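Local coordinates for protein staphylococcal enterotoxin-like toxin (Staphylococcus aureus, PDB 4DXF) that probably binds host carbohydrate, as a staphylococcal superantigen-like protein built from an OB-fold domain and a beta-grasp domain, at residues A[39-44]-A[87-92]; A[56-61]-A[78-83]. All coordinates share one frame; numbering follows the deposited sequence.

Interaction 1 of 2, residues A[39-44]-A[87-92]; sequences KKWTTI and YNLEKY
The Tyr87 ring meets the 39-44 loop with its edge: Thr42 CG2 and Thr43 OG1 both lie near the ring plane, beside CE1, the methyl 3.7 Å from CE1. Ile44 crosses the outer end of the same ring at about a right angle, its CG1 3.5 Å from Tyr87 OH. CG1 of Ile44 sits in the crowded position between the backbone N and the carbonyl carbon (chi1 61°), and with chi2 extended, CD1 also lies 3.5 Å from Tyr87 OH. The Trp41 indole presents its CH2 corner, with Tyr87 O at its edge and Leu89 CD2, 4.1 Å from CH2, meeting it tip to tip. Phe46 packs against both rings, edge-to-face with Tyr87. Inside the 39-44 loop, Lys40 NZ gives a 2.6 Å hydrogen bond to Thr42 O in the carbonyl plane. Thr42 OG1 bonds to Trp41 O at 2.7 Å from above the plane of the Trp41 carbonyl, off its lone pairs; in the same rotamer (chi1 -66°) CG2 stands anti to the backbone N and faces Tyr87. Two surface loops of the OB-fold domain are thus joined by van der Waals packing with no hydrogen bond between them; their polar bonds shape each loop separately, as where Asn85 holds Tyr87 N and Leu89 O.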
ATOM      1  N   LYS A  39       1.513  26.361  -0.230  1.00 39.91           N
ATOM      2  CA  LYS A  39       1.640  26.821  -1.620  1.00 42.08           C
ATOM      3  C   LYS A  39       2.517  25.835  -2.424  1.00 42.11           C
ATOM      4  O   LYS A  39       3.554  25.389  -1.913  1.00 42.43           O
ATOM      5  CB  LYS A  39       2.322  28.199  -1.530  1.00 42.71           C
ATOM      6  CG  LYS A  39       2.438  29.020  -2.811  1.00 46.32           C
ATOM      7  CD  LYS A  39       3.317  30.236  -2.495  1.00 51.95           C
ATOM      8  CE  LYS A  39       2.542  31.217  -1.601  1.00 52.69           C
ATOM      9  NZ  LYS A  39       3.147  32.595  -1.575  1.00 57.78           N
ATOM     10  N   LYS A  40       2.132  25.491  -3.660  1.00 42.99           N
ATOM     11  CA  LYS A  40       3.018  24.630  -4.518  1.00 43.78           C
ATOM     12  C   LYS A  40       4.455  25.183  -4.660  1.00 44.09           C
ATOM     13  O   LYS A  40       4.655  26.381  -4.900  1.00 43.49           O
ATOM     14  CB  LYS A  40       2.382  24.409  -5.891  1.00 44.25           C
ATOM     15  CG  LYS A  40       3.149  23.506  -6.893  1.00 45.39           C
ATOM     16  CD  LYS A  40       2.291  23.411  -8.170  1.00 45.93           C
ATOM     17  CE  LYS A  40       3.147  23.211  -9.415  1.00 48.69           C
ATOM     18  NZ  LYS A  40       3.596  21.796  -9.502  1.00 48.02           N
ATOM     19  N   TRP A  41       5.458  24.340  -4.482  1.00 43.74           N
ATOM     20  CA  TRP A  41       6.834  24.817  -4.599  1.00 44.70           C
ATOM     21  C   TRP A  41       7.720  23.924  -5.485  1.00 44.50           C
ATOM     22  O   TRP A  41       8.919  24.182  -5.609  1.00 44.77           O
ATOM     23  CB  TRP A  41       7.493  25.011  -3.222  1.00 45.43           C
ATOM     24  CG  TRP A  41       7.453  23.767  -2.377  1.00 47.10           C
ATOM     25  CD1 TRP A  41       6.444  23.387  -1.527  1.00 49.12           C
ATOM     26  CD2 TRP A  41       8.461  22.736  -2.292  1.00 50.66           C
ATOM     27  NE1 TRP A  41       6.762  22.180  -0.919  1.00 48.50           N
ATOM     28  CE2 TRP A  41       7.989  21.760  -1.369  1.00 49.69           C
ATOM     29  CE3 TRP A  41       9.722  22.546  -2.892  1.00 50.07           C
ATOM     30  CZ2 TRP A  41       8.728  20.605  -1.050  1.00 49.71           C
ATOM     31  CZ3 TRP A  41      10.448  21.393  -2.588  1.00 51.07           C
ATOM     32  CH2 TRP A  41       9.951  20.441  -1.670  1.00 50.69           C
ATOM     33  N   THR A  42       7.141  22.870  -6.060  1.00 43.39           N
ATOM     34  CA  THR A  42       7.872  22.043  -7.029  1.00 42.56           C
ATOM     35  C   THR A  42       6.952  21.402  -8.019  1.00 41.49           C
ATOM     36  O   THR A  42       5.841  21.859  -8.267  1.00 41.91           O
ATOM     37  CB  THR A  42       8.829  20.978  -6.392  1.00 42.99           C
ATOM     38  OG1 THR A  42       9.889  21.638  -5.715  1.00 44.53           O
ATOM     39  CG2 THR A  42       9.490  20.115  -7.446  1.00 41.22           C
ATOM     40  N   THR A  43       7.441  20.332  -8.616  1.00 41.17           N
ATOM     41  CA  THR A  43       6.715  19.689  -9.672  1.00 39.96           C
ATOM     42  C   THR A  43       5.539  18.920  -9.104  1.00 40.26           C
ATOM     43  O   THR A  43       4.713  18.397  -9.847  1.00 40.07           O
ATOM     44  CB  THR A  43       7.665  18.811 -10.524  1.00 40.22           C
ATOM     45  OG1 THR A  43       8.507  18.044  -9.651  1.00 40.54           O
ATOM     46  CG2 THR A  43       8.552  19.742 -11.411  1.00 38.40           C
ATOM     47  N   ILE A  44       5.457  18.846  -7.769  1.00 40.11           N
ATOM     48  CA  ILE A  44       4.229  18.306  -7.134  1.00 38.61           C
ATOM     49  C   ILE A  44       3.987  18.926  -5.792  1.00 36.28           C
ATOM     50  O   ILE A  44       4.852  19.564  -5.211  1.00 36.97           O
ATOM     51  CB  ILE A  44       4.183  16.749  -6.979  1.00 38.19           C
ATOM     52  CG1 ILE A  44       5.326  16.260  -6.098  1.00 39.38           C
ATOM     53  CG2 ILE A  44       4.048  16.055  -8.398  1.00 42.07           C
ATOM     54  CD1 ILE A  44       5.168  14.803  -5.734  1.00 41.47           C
ATOM     55  N   TYR A  87      13.604  15.327  -3.806  1.00 41.23           N
ATOM     56  CA  TYR A  87      13.099  16.633  -3.411  1.00 41.31           C
ATOM     57  C   TYR A  87      13.863  17.155  -2.224  1.00 41.18           C
ATOM     58  O   TYR A  87      13.487  18.183  -1.648  1.00 41.90           O
ATOM     59  CB  TYR A  87      11.588  16.588  -3.092  1.00 41.24           C
ATOM     60  CG  TYR A  87      10.713  16.127  -4.215  1.00 39.79           C
ATOM     61  CD1 TYR A  87      10.312  17.003  -5.218  1.00 41.89           C
ATOM     62  CD2 TYR A  87      10.269  14.793  -4.291  1.00 41.32           C
ATOM     63  CE1 TYR A  87       9.500  16.585  -6.279  1.00 40.49           C
ATOM     64  CE2 TYR A  87       9.436  14.377  -5.347  1.00 41.16           C
ATOM     65  CZ  TYR A  87       9.079  15.285  -6.343  1.00 41.36           C
ATOM     66  OH  TYR A  87       8.256  14.870  -7.393  1.00 44.96           O
ATOM     67  N   ASN A  88      14.925  16.444  -1.861  1.00 40.21           N
ATOM     68  CA  ASN A  88      15.693  16.705  -0.649  1.00 40.34           C
ATOM     69  C   ASN A  88      14.810  16.791   0.631  1.00 39.43           C
ATOM     70  O   ASN A  88      15.003  17.647   1.484  1.00 39.83           O
ATOM     71  CB  ASN A  88      16.641  17.919  -0.817  1.00 42.06           C
ATOM     72  CG  ASN A  88      17.806  17.919   0.198  1.00 46.03           C
ATOM     73  OD1 ASN A  88      18.449  16.887   0.442  1.00 50.78           O
ATOM     74  ND2 ASN A  88      18.078  19.090   0.790  1.00 49.97           N
ATOM     75  N   LEU A  89      13.866  15.861   0.778  1.00 37.66           N
ATOM     76  CA  LEU A  89      12.982  15.874   1.971  1.00 35.54           C
ATOM     77  C   LEU A  89      13.327  14.766   2.936  1.00 35.85           C
ATOM     78  O   LEU A  89      13.572  13.643   2.514  1.00 36.00           O
ATOM     79  CB  LEU A  89      11.550  15.739   1.521  1.00 35.04           C
ATOM     80  CG  LEU A  89      11.027  16.904   0.707  1.00 34.35           C
ATOM     81  CD1 LEU A  89       9.631  16.563   0.220  1.00 32.67           C
ATOM     82  CD2 LEU A  89      11.052  18.242   1.553  1.00 32.51           C
ATOM     83  N   GLU A  90      13.381  15.072   4.227  1.00 34.19           N
ATOM     84  CA  GLU A  90      13.843  14.106   5.201  1.00 33.92           C
ATOM     85  C   GLU A  90      12.824  12.936   5.418  1.00 32.20           C
ATOM     86  O   GLU A  90      13.197  11.759   5.637  1.00 31.40           O
ATOM     87  CB  GLU A  90      14.096  14.863   6.496  1.00 33.96           C
ATOM     88  CG  GLU A  90      14.677  14.082   7.668  1.00 37.55           C
ATOM     89  CD  GLU A  90      14.765  14.925   8.965  1.00 45.88           C
ATOM     90  OE1 GLU A  90      14.385  16.149   8.944  1.00 47.44           O
ATOM     91  OE2 GLU A  90      15.200  14.348  10.003  1.00 45.71           O
ATOM     92  N   LYS A  91      11.554  13.316   5.414  1.00 30.43           N
ATOM     93  CA  LYS A  91      10.410  12.420   5.716  1.00 28.82           C
ATOM     94  C   LYS A  91       9.402  12.565   4.625  1.00 27.45           C
ATOM     95  O   LYS A  91       8.633  13.525   4.527  1.00 28.31           O
ATOM     96  CB  LYS A  91       9.805  12.776   7.091  1.00 27.47           C
ATOM     97  CG  LYS A  91      10.785  12.747   8.174  1.00 27.36           C
ATOM     98  CD  LYS A  91      11.117  11.316   8.644  1.00 27.57           C
ATOM     99  CE  LYS A  91      11.994  11.326   9.858  1.00 29.04           C
ATOM    100  NZ  LYS A  91      12.303   9.940  10.278  1.00 26.81           N
ATOM    101  N   TYR A  92       9.416  11.579   3.745  1.00 24.95           N
ATOM    102  CA  TYR A  92       8.714  11.628   2.549  1.00 23.46           C
ATOM    103  C   TYR A  92       8.148  10.238   2.339  1.00 23.93           C
ATOM    104  O   TYR A  92       8.851   9.231   2.595  1.00 25.07           O
ATOM    105  CB  TYR A  92       9.751  11.961   1.436  1.00 25.01           C
ATOM    106  CG  TYR A  92       9.291  11.741   0.069  1.00 23.71           C
ATOM    107  CD1 TYR A  92       9.463  10.477  -0.549  1.00 29.38           C
ATOM    108  CD2 TYR A  92       8.757  12.774  -0.699  1.00 24.32           C
ATOM    109  CE1 TYR A  92       9.045  10.236  -1.868  1.00 29.85           C
ATOM    110  CE2 TYR A  92       8.295  12.520  -2.002  1.00 27.63           C
ATOM    111  CZ  TYR A  92       8.487  11.245  -2.574  1.00 26.40           C
ATOM    112  OH  TYR A  92       8.100  11.039  -3.872  1.00 32.97           O
TER

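Interaction 2 of 2, residues A[56-61]-A[78-83]; sequences YKIALV and VFVVLE
This contact lies in the interior of the OB-fold barrel of the N-terminal domain, where strands 56-59 and 76-80 face each other across the core with strand 92-99 between them in the sheet. The short segments 56-59 and 78-80 run at 100° to one another, 9.7 Å apart at their closest, so side chains rather than backbone bonds span the gap. Ile58, with CG1 anti to its carbonyl carbon (chi1 -47°), sends CD1 against two valines, whose methyls lie on the same side of it. It meets Val78 CG1 tip to tip, with Ile58 CD1 3.9 Å from that methyl, and crosses Val80 obliquely. Both valines hold CG1 anti to the backbone N, yet Val78 offers CG1 to Ile58 while Val80 offers CG2, 4.0 Å from Ile58 CD1. Val80 CG1 turns instead to Tyr56, lying 4.4 Å from its CD2. Ile97 and Phe30, from strands 92-99 and 28-31, extend this apolar interior beside Ile58 and Tyr56. The phenol oxygen of Tyr56 is hydrogen-bonded to Asp52, while the ring lies among hydrocarbon. Leu82 crosses that ring at about a right angle, its CD2 placed near the ring plane 3.9 Å from Tyr56 CD2.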
ATOM      1  N   TYR A  56       5.894  15.186   8.281  1.00 24.05           N
ATOM      2  CA  TYR A  56       5.877  14.233   7.168  1.00 24.75           C
ATOM      3  C   TYR A  56       5.310  14.816   5.934  1.00 22.92           C
ATOM      4  O   TYR A  56       4.223  15.390   5.897  1.00 25.42           O
ATOM      5  CB  TYR A  56       5.230  12.868   7.489  1.00 22.33           C
ATOM      6  CG  TYR A  56       5.816  12.171   8.646  1.00 23.42           C
ATOM      7  CD1 TYR A  56       5.633  12.640   9.942  1.00 22.24           C
ATOM      8  CD2 TYR A  56       6.591  10.977   8.477  1.00 21.95           C
ATOM      9  CE1 TYR A  56       6.223  11.981  11.046  1.00 21.24           C
ATOM     10  CE2 TYR A  56       7.156  10.320   9.577  1.00 24.09           C
ATOM     11  CZ  TYR A  56       6.947  10.792  10.838  1.00 23.68           C
ATOM     12  OH  TYR A  56       7.502  10.157  11.896  1.00 22.00           O
ATOM     13  N   LYS A  57       6.104  14.728   4.841  1.00 25.73           N
ATOM     14  CA  LYS A  57       5.649  15.275   3.576  1.00 24.29           C
ATOM     15  C   LYS A  57       5.072  14.179   2.729  1.00 23.93           C
ATOM     16  O   LYS A  57       5.826  13.292   2.254  1.00 22.96           O
ATOM     17  CB  LYS A  57       6.845  15.870   2.809  1.00 26.84           C
ATOM     18  CG  LYS A  57       7.588  16.971   3.580  1.00 28.31           C
ATOM     19  CD  LYS A  57       7.265  18.306   3.024  1.00 33.34           C
ATOM     20  CE  LYS A  57       8.027  19.283   3.908  1.00 35.77           C
ATOM     21  NZ  LYS A  57       7.066  20.261   4.365  1.00 33.02           N
ATOM     22  N   ILE A  58       3.789  14.222   2.490  1.00 21.74           N
ATOM     23  CA  ILE A  58       3.105  13.157   1.764  1.00 22.46           C
ATOM     24  C   ILE A  58       2.812  13.592   0.325  1.00 21.60           C
ATOM     25  O   ILE A  58       1.908  14.432   0.027  1.00 22.01           O
ATOM     26  CB  ILE A  58       1.769  12.639   2.470  1.00 21.39           C
ATOM     27  CG1 ILE A  58       1.948  12.356   3.993  1.00 21.08           C
ATOM     28  CG2 ILE A  58       1.010  11.450   1.683  1.00 20.70           C
ATOM     29  CD1 ILE A  58       3.049  11.240   4.314  1.00 21.87           C
ATOM     30  N   ALA A  59       3.569  13.009  -0.635  1.00 21.87           N
ATOM     31  CA  ALA A  59       3.256  13.338  -2.022  1.00 22.95           C
ATOM     32  C   ALA A  59       1.846  13.142  -2.535  1.00 23.67           C
ATOM     33  O   ALA A  59       1.213  12.070  -2.402  1.00 22.43           O
ATOM     34  CB  ALA A  59       4.321  12.650  -3.000  1.00 23.63           C
ATOM     35  N   LEU A  60       1.298  14.189  -3.166  1.00 23.11           N
ATOM     36  CA  LEU A  60      -0.036  14.103  -3.745  1.00 26.94           C
ATOM     37  C   LEU A  60       0.049  13.680  -5.220  1.00 29.74           C
ATOM     38  O   LEU A  60       0.337  14.494  -6.111  1.00 31.55           O
ATOM     39  CB  LEU A  60      -0.787  15.415  -3.614  1.00 26.63           C
ATOM     40  CG  LEU A  60      -0.837  15.840  -2.124  1.00 28.41           C
ATOM     41  CD1 LEU A  60      -1.302  17.309  -1.916  1.00 26.90           C
ATOM     42  CD2 LEU A  60      -1.807  14.884  -1.371  1.00 30.50           C
ATOM     43  N   VAL A  61      -0.163  12.390  -5.444  1.00 30.34           N
ATOM     44  CA  VAL A  61      -0.004  11.797  -6.771  1.00 30.55           C
ATOM     45  C   VAL A  61      -1.334  11.300  -7.200  1.00 30.27           C
ATOM     46  O   VAL A  61      -2.281  11.221  -6.386  1.00 29.91           O
ATOM     47  CB  VAL A  61       1.048  10.648  -6.775  1.00 30.16           C
ATOM     48  CG1 VAL A  61       2.416  11.191  -6.439  1.00 30.25           C
ATOM     49  CG2 VAL A  61       0.608   9.518  -5.776  1.00 32.69           C
ATOM     50  N   VAL A  78      -3.073   8.245   7.240  1.00 18.83           N
ATOM     51  CA  VAL A  78      -1.997   8.019   6.221  1.00 18.30           C
ATOM     52  C   VAL A  78      -1.274   6.750   6.542  1.00 17.49           C
ATOM     53  O   VAL A  78      -0.874   6.484   7.711  1.00 16.49           O
ATOM     54  CB  VAL A  78      -1.031   9.205   6.191  1.00 20.29           C
ATOM     55  CG1 VAL A  78      -0.072   9.070   4.959  1.00 23.48           C
ATOM     56  CG2 VAL A  78      -1.768  10.555   6.029  1.00 24.53           C
ATOM     57  N   PHE A  79      -1.097   5.925   5.467  1.00 18.10           N
ATOM     58  CA  PHE A  79      -0.241   4.773   5.572  1.00 18.95           C
ATOM     59  C   PHE A  79       1.085   5.282   4.922  1.00 19.97           C
ATOM     60  O   PHE A  79       1.038   5.642   3.708  1.00 19.59           O
ATOM     61  CB  PHE A  79      -0.885   3.612   4.780  1.00 18.96           C
ATOM     62  CG  PHE A  79       0.002   2.392   4.780  1.00 20.26           C
ATOM     63  CD1 PHE A  79       0.112   1.619   5.922  1.00 22.47           C
ATOM     64  CD2 PHE A  79       0.760   2.081   3.671  1.00 19.80           C
ATOM     65  CE1 PHE A  79       1.031   0.488   5.990  1.00 19.64           C
ATOM     66  CE2 PHE A  79       1.692   0.995   3.699  1.00 20.02           C
ATOM     67  CZ  PHE A  79       1.809   0.168   4.832  1.00 17.58           C
ATOM     68  N   VAL A  80       2.163   5.226   5.689  1.00 19.43           N
ATOM     69  CA  VAL A  80       3.476   5.820   5.380  1.00 20.01           C
ATOM     70  C   VAL A  80       4.502   4.721   5.189  1.00 19.34           C
ATOM     71  O   VAL A  80       4.699   3.889   6.051  1.00 20.65           O
ATOM     72  CB  VAL A  80       3.962   6.824   6.484  1.00 20.28           C
ATOM     73  CG1 VAL A  80       5.418   7.356   6.256  1.00 16.96           C
ATOM     74  CG2 VAL A  80       2.999   7.948   6.596  1.00 21.09           C
ATOM     75  N   VAL A  81       5.260   4.868   4.090  1.00 20.95           N
ATOM     76  CA  VAL A  81       6.476   4.074   3.921  1.00 20.44           C
ATOM     77  C   VAL A  81       7.554   5.133   3.576  1.00 19.66           C
ATOM     78  O   VAL A  81       7.453   5.720   2.479  1.00 22.18           O
ATOM     79  CB  VAL A  81       6.295   3.081   2.708  1.00 21.52           C
ATOM     80  CG1 VAL A  81       7.647   2.280   2.506  1.00 23.62           C
ATOM     81  CG2 VAL A  81       5.199   2.073   2.975  1.00 21.13           C
ATOM     82  N   LEU A  82       8.469   5.437   4.501  1.00 21.25           N
ATOM     83  CA  LEU A  82       9.440   6.544   4.298  1.00 21.24           C
ATOM     84  C   LEU A  82      10.388   6.054   3.171  1.00 25.67           C
ATOM     85  O   LEU A  82      10.745   4.872   3.138  1.00 24.16           O
ATOM     86  CB  LEU A  82      10.240   6.857   5.503  1.00 22.21           C
ATOM     87  CG  LEU A  82       9.433   7.373   6.709  1.00 23.24           C
ATOM     88  CD1 LEU A  82      10.343   7.469   7.885  1.00 25.90           C
ATOM     89  CD2 LEU A  82       8.881   8.724   6.209  1.00 23.85           C
ATOM     90  N   GLU A  83      10.683   6.957   2.253  1.00 26.72           N
ATOM     91  CA  GLU A  83      11.495   6.585   1.073  1.00 30.10           C
ATOM     92  C   GLU A  83      12.497   7.677   0.796  1.00 32.68           C
ATOM     93  O   GLU A  83      12.291   8.839   1.180  1.00 32.58           O
ATOM     94  CB  GLU A  83      10.605   6.508  -0.151  1.00 31.55           C
ATOM     95  CG  GLU A  83       9.746   5.324  -0.262  1.00 32.62           C
ATOM     96  CD  GLU A  83       8.994   5.252  -1.609  1.00 34.40           C
ATOM     97  OE1 GLU A  83       9.590   5.488  -2.694  1.00 38.46           O
ATOM     98  OE2 GLU A  83       7.824   4.862  -1.635  1.00 29.98           O
TER

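From the N terminus, the chain leaves strand 33-37 and enters the 39-44 loop, the first half of interaction 1. It then runs through strand 46-49 into 56-61, the first half of interaction 2. After helix 64-67 and strand 71-74 it returns at 78-83, closing interaction 2, and only then at 87-92 closes interaction 1. The inner contact is therefore nested within the outer one, and both belong to the OB-fold domain: one lies in its buried interior, the other between surface loops. The centres of interactions 1 and 2 are about 11 Å apart. Probable backbone hydrogen bonds of Lys91 with Lys57 and Tyr92 with Glu83, and packing of Ile44 on Ala59, join the two directly.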